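Local coordinates for protein adenosine deaminase (Burkholderia ambifaria, PDB 4GXW) that is a zinc-dependent amidohydrolase of the adenosine and AMP deaminase family, probably acting as a deaminase on adenine or a related purine, at residues Ala20-Phe25 against Leu316-Phe321. Numbering follows the deposited sequence.
Sequences AAHRAF and LMFSHF
His22 and Phe318 meet ring to ring where the N-terminal helix 20-28 passes the C-terminal turn of helix 310-319, on the outside of the TIM-barrel fold of this amidohydrolase and away from its zinc site. The backbones stay well apart, with His22 CA 9.6 Å from Phe318 CA, and this one aromatic pair spans the distance. The CD2-NE2 side of the imidazole approaches the far end of the phenyl ring: His22 CD2 lies 3.7 Å from Phe318 CE2, with Phe318 CZ and His22 NE2 only slightly farther from these two atoms. With the planes inclined at 38° and the centroids 5.5 Å apart, the rings pack obliquely through van der Waals contact, and the side chains cross at about a right angle.

Different first torsions bring the two rings together. Phe318 holds CG trans to its backbone N (chi1 -180°), extending the ring from the helix toward His22, whereas the imidazole lies beside its own backbone N with CG trans to the carbonyl carbon. His22 ND1 is hydrogen-bonded to Thr19 OG1 just before the segment, which restrains the imidazole's rotation and leaves the CD2-NE2 side to meet the phenyl ring. Ile16 and Ile325 also pack on Phe318, and Ile325 touches Phe25 as well, so that helix 325-338 contributes to both sides of the junction.

The last turn of the helix is closed by His320 N, which donates to Leu316 O at 2.9 Å, and the chain leaves the helix after Ser319. The buried His320 side chain is held at two points, the first being a hydrogen bond between NE2 and Pro10 O. At the second, Ser319 OG, which also bonds to Glu315 O, lies at the edge of the His320 ring, in its plane and 2.7 Å from His320 ND1.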
ATOM      1  N   ALA A  20      -7.861 -24.312  -6.086  1.00 17.87           N
ATOM      2  CA  ALA A  20      -8.961 -23.423  -6.440  1.00 16.39           C
ATOM      3  C   ALA A  20      -9.738 -23.005  -5.194  1.00 17.19           C
ATOM      4  O   ALA A  20     -10.157 -21.860  -5.086  1.00 16.17           O
ATOM      5  CB  ALA A  20      -9.888 -24.086  -7.445  1.00 18.09           C
ATOM      6  N   ALA A  21      -9.921 -23.939  -4.260  1.00 15.36           N
ATOM      7  CA  ALA A  21     -10.600 -23.648  -2.996  1.00 15.44           C
ATOM      8  C   ALA A  21      -9.903 -22.522  -2.230  1.00 14.26           C
ATOM      9  O   ALA A  21     -10.553 -21.590  -1.730  1.00 13.70           O
ATOM     10  CB  ALA A  21     -10.688 -24.907  -2.141  1.00 15.65           C
ATOM     11  N   HIS A  22      -8.580 -22.613  -2.130  1.00 14.38           N
ATOM     12  CA  HIS A  22      -7.793 -21.572  -1.478  1.00 13.82           C
ATOM     13  C   HIS A  22      -7.975 -20.242  -2.191  1.00 13.27           C
ATOM     14  O   HIS A  22      -8.189 -19.213  -1.552  1.00 12.73           O
ATOM     15  CB  HIS A  22      -6.308 -21.941  -1.454  1.00 15.26           C
ATOM     16  CG  HIS A  22      -5.978 -23.080  -0.539  1.00 14.90           C
ATOM     17  ND1 HIS A  22      -5.907 -24.386  -0.971  1.00 23.33           N
ATOM     18  CD2 HIS A  22      -5.711 -23.105   0.789  1.00 20.13           C
ATOM     19  CE1 HIS A  22      -5.602 -25.168   0.049  1.00 25.57           C
ATOM     20  NE2 HIS A  22      -5.478 -24.417   1.128  1.00 19.55           N
ATOM     21  N   ARG A  23      -7.891 -20.256  -3.519  1.00 13.50           N
ATOM     22  CA  ARG A  23      -8.036 -19.008  -4.271  1.00 13.07           C
ATOM     23  C   ARG A  23      -9.406 -18.367  -4.069  1.00 12.71           C
ATOM     24  O   ARG A  23      -9.502 -17.145  -3.974  1.00 13.48           O
ATOM     25  CB  ARG A  23      -7.724 -19.215  -5.756  1.00 13.55           C
ATOM     26  CG  ARG A  23      -6.261 -19.581  -6.002  1.00 15.54           C
ATOM     27  CD  ARG A  23      -5.944 -19.817  -7.468  1.00 15.81           C
ATOM     28  NE  ARG A  23      -4.527 -20.125  -7.615  1.00 17.32           N
ATOM     29  CZ  ARG A  23      -4.031 -21.351  -7.688  1.00 19.94           C
ATOM     30  NH1 ARG A  23      -4.840 -22.404  -7.677  1.00 24.23           N
ATOM     31  NH2 ARG A  23      -2.725 -21.523  -7.793  1.00 22.04           N
ATOM     32  N   ALA A  24     -10.447 -19.189  -3.977  1.00 13.71           N
ATOM     33  CA  ALA A  24     -11.789 -18.686  -3.730  1.00 12.77           C
ATOM     34  C   ALA A  24     -11.853 -18.044  -2.344  1.00 13.77           C
ATOM     35  O   ALA A  24     -12.482 -16.995  -2.173  1.00 13.98           O
ATOM     36  CB  ALA A  24     -12.817 -19.812  -3.855  1.00 14.80           C
ATOM     37  N   PHE A  25     -11.196 -18.672  -1.364  1.00 12.35           N
ATOM     38  CA  PHE A  25     -11.120 -18.127  -0.006  1.00 11.95           C
ATOM     39  C   PHE A  25     -10.436 -16.764   0.004  1.00 11.80           C
ATOM     40  O   PHE A  25     -10.980 -15.804   0.528  1.00 11.45           O
ATOM     41  CB  PHE A  25     -10.405 -19.107   0.937  1.00 12.26           C
ATOM     42  CG  PHE A  25     -10.146 -18.554   2.313  1.00 12.90           C
ATOM     43  CD1 PHE A  25     -11.150 -18.532   3.271  1.00 11.84           C
ATOM     44  CD2 PHE A  25      -8.896 -18.060   2.647  1.00 12.20           C
ATOM     45  CE1 PHE A  25     -10.913 -18.019   4.540  1.00 13.46           C
ATOM     46  CE2 PHE A  25      -8.653 -17.550   3.910  1.00 17.01           C
ATOM     47  CZ  PHE A  25      -9.662 -17.526   4.859  1.00 15.98           C
ATOM     48  N   LEU A 316      -0.109 -14.924  -0.594  1.00 10.72           N
ATOM     49  CA  LEU A 316       1.319 -15.059  -0.307  1.00 10.26           C
ATOM     50  C   LEU A 316       1.623 -15.208   1.182  1.00 10.68           C
ATOM     51  O   LEU A 316       2.539 -15.937   1.563  1.00 11.21           O
ATOM     52  CB  LEU A 316       2.104 -13.873  -0.878  1.00 11.74           C
ATOM     53  CG  LEU A 316       2.245 -13.831  -2.399  1.00 10.01           C
ATOM     54  CD1 LEU A 316       2.949 -12.549  -2.831  1.00 14.14           C
ATOM     55  CD2 LEU A 316       2.985 -15.059  -2.919  1.00 12.82           C
ATOM     56  N   MET A 317       0.865 -14.515   2.024  1.00 10.16           N
ATOM     57  CA  MET A 317       1.063 -14.638   3.468  1.00 10.01           C
ATOM     58  C   MET A 317       0.891 -16.088   3.933  1.00  9.75           C
ATOM     59  O   MET A 317       1.632 -16.575   4.792  1.00 11.95           O
ATOM     60  CB  MET A 317       0.092 -13.727   4.220  1.00 10.30           C
ATOM     61  CG  MET A 317       0.175 -12.273   3.814  1.00 10.27           C
ATOM     62  SD  MET A 317       1.768 -11.489   4.149  1.00 10.75           S
ATOM     63  CE  MET A 317       1.633 -11.168   5.898  1.00 11.71           C
ATOM     64  N   PHE A 318      -0.085 -16.766   3.338  1.00 10.64           N
ATOM     65  CA  PHE A 318      -0.397 -18.162   3.622  1.00 12.21           C
ATOM     66  C   PHE A 318       0.537 -19.130   2.885  1.00 12.05           C
ATOM     67  O   PHE A 318       1.024 -20.098   3.471  1.00 13.61           O
ATOM     68  CB  PHE A 318      -1.863 -18.416   3.241  1.00 13.16           C
ATOM     69  CG  PHE A 318      -2.338 -19.826   3.483  1.00 14.94           C
ATOM     70  CD1 PHE A 318      -2.902 -20.183   4.699  1.00 19.50           C
ATOM     71  CD2 PHE A 318      -2.258 -20.783   2.480  1.00 15.53           C
ATOM     72  CE1 PHE A 318      -3.355 -21.477   4.916  1.00 23.63           C
ATOM     73  CE2 PHE A 318      -2.712 -22.075   2.692  1.00 16.83           C
ATOM     74  CZ  PHE A 318      -3.255 -22.421   3.913  1.00 20.33           C
ATOM     75  N   SER A 319       0.793 -18.885   1.603  1.00 10.94           N
ATOM     76  CA  SER A 319       1.520 -19.867   0.799  1.00 13.67           C
ATOM     77  C   SER A 319       3.024 -19.852   1.045  1.00 11.28           C
ATOM     78  O   SER A 319       3.675 -20.880   0.932  1.00 14.73           O
ATOM     79  CB  SER A 319       1.253 -19.643  -0.695  1.00 12.52           C
ATOM     80  OG  SER A 319       1.713 -18.363  -1.097  1.00 12.16           O
ATOM     81  N   HIS A 320       3.572 -18.681   1.346  1.00 12.04           N
ATOM     82  CA  HIS A 320       5.029 -18.527   1.444  1.00 12.27           C
ATOM     83  C   HIS A 320       5.539 -18.172   2.835  1.00 12.07           C
ATOM     84  O   HIS A 320       6.655 -18.555   3.197  1.00 14.53           O
ATOM     85  CB  HIS A 320       5.535 -17.467   0.461  1.00 12.86           C
ATOM     86  CG  HIS A 320       5.517 -17.897  -0.972  1.00 12.01           C
ATOM     87  ND1 HIS A 320       4.353 -18.137  -1.672  1.00 12.91           N
ATOM     88  CD2 HIS A 320       6.530 -18.119  -1.843  1.00 13.80           C
ATOM     89  CE1 HIS A 320       4.648 -18.487  -2.912  1.00 12.43           C
ATOM     90  NE2 HIS A 320       5.964 -18.484  -3.042  1.00 15.03           N
ATOM     91  N   PHE A 321       4.740 -17.456   3.616  1.00 12.69           N
ATOM     92  CA  PHE A 321       5.251 -16.887   4.856  1.00 13.93           C
ATOM     93  C   PHE A 321       4.797 -17.594   6.137  1.00 13.09           C
ATOM     94  O   PHE A 321       5.062 -17.114   7.245  1.00 16.50           O
ATOM     95  CB  PHE A 321       5.024 -15.375   4.881  1.00 14.57           C
ATOM     96  CG  PHE A 321       5.837 -14.655   3.847  1.00 10.56           C
ATOM     97  CD1 PHE A 321       7.192 -14.456   4.051  1.00 13.80           C
ATOM     98  CD2 PHE A 321       5.275 -14.238   2.651  1.00 12.49           C
ATOM     99  CE1 PHE A 321       7.968 -13.821   3.099  1.00 14.76           C
ATOM    100  CE2 PHE A 321       6.042 -13.601   1.690  1.00 12.41           C
ATOM    101  CZ  PHE A 321       7.393 -13.384   1.920  1.00 15.60           C
TER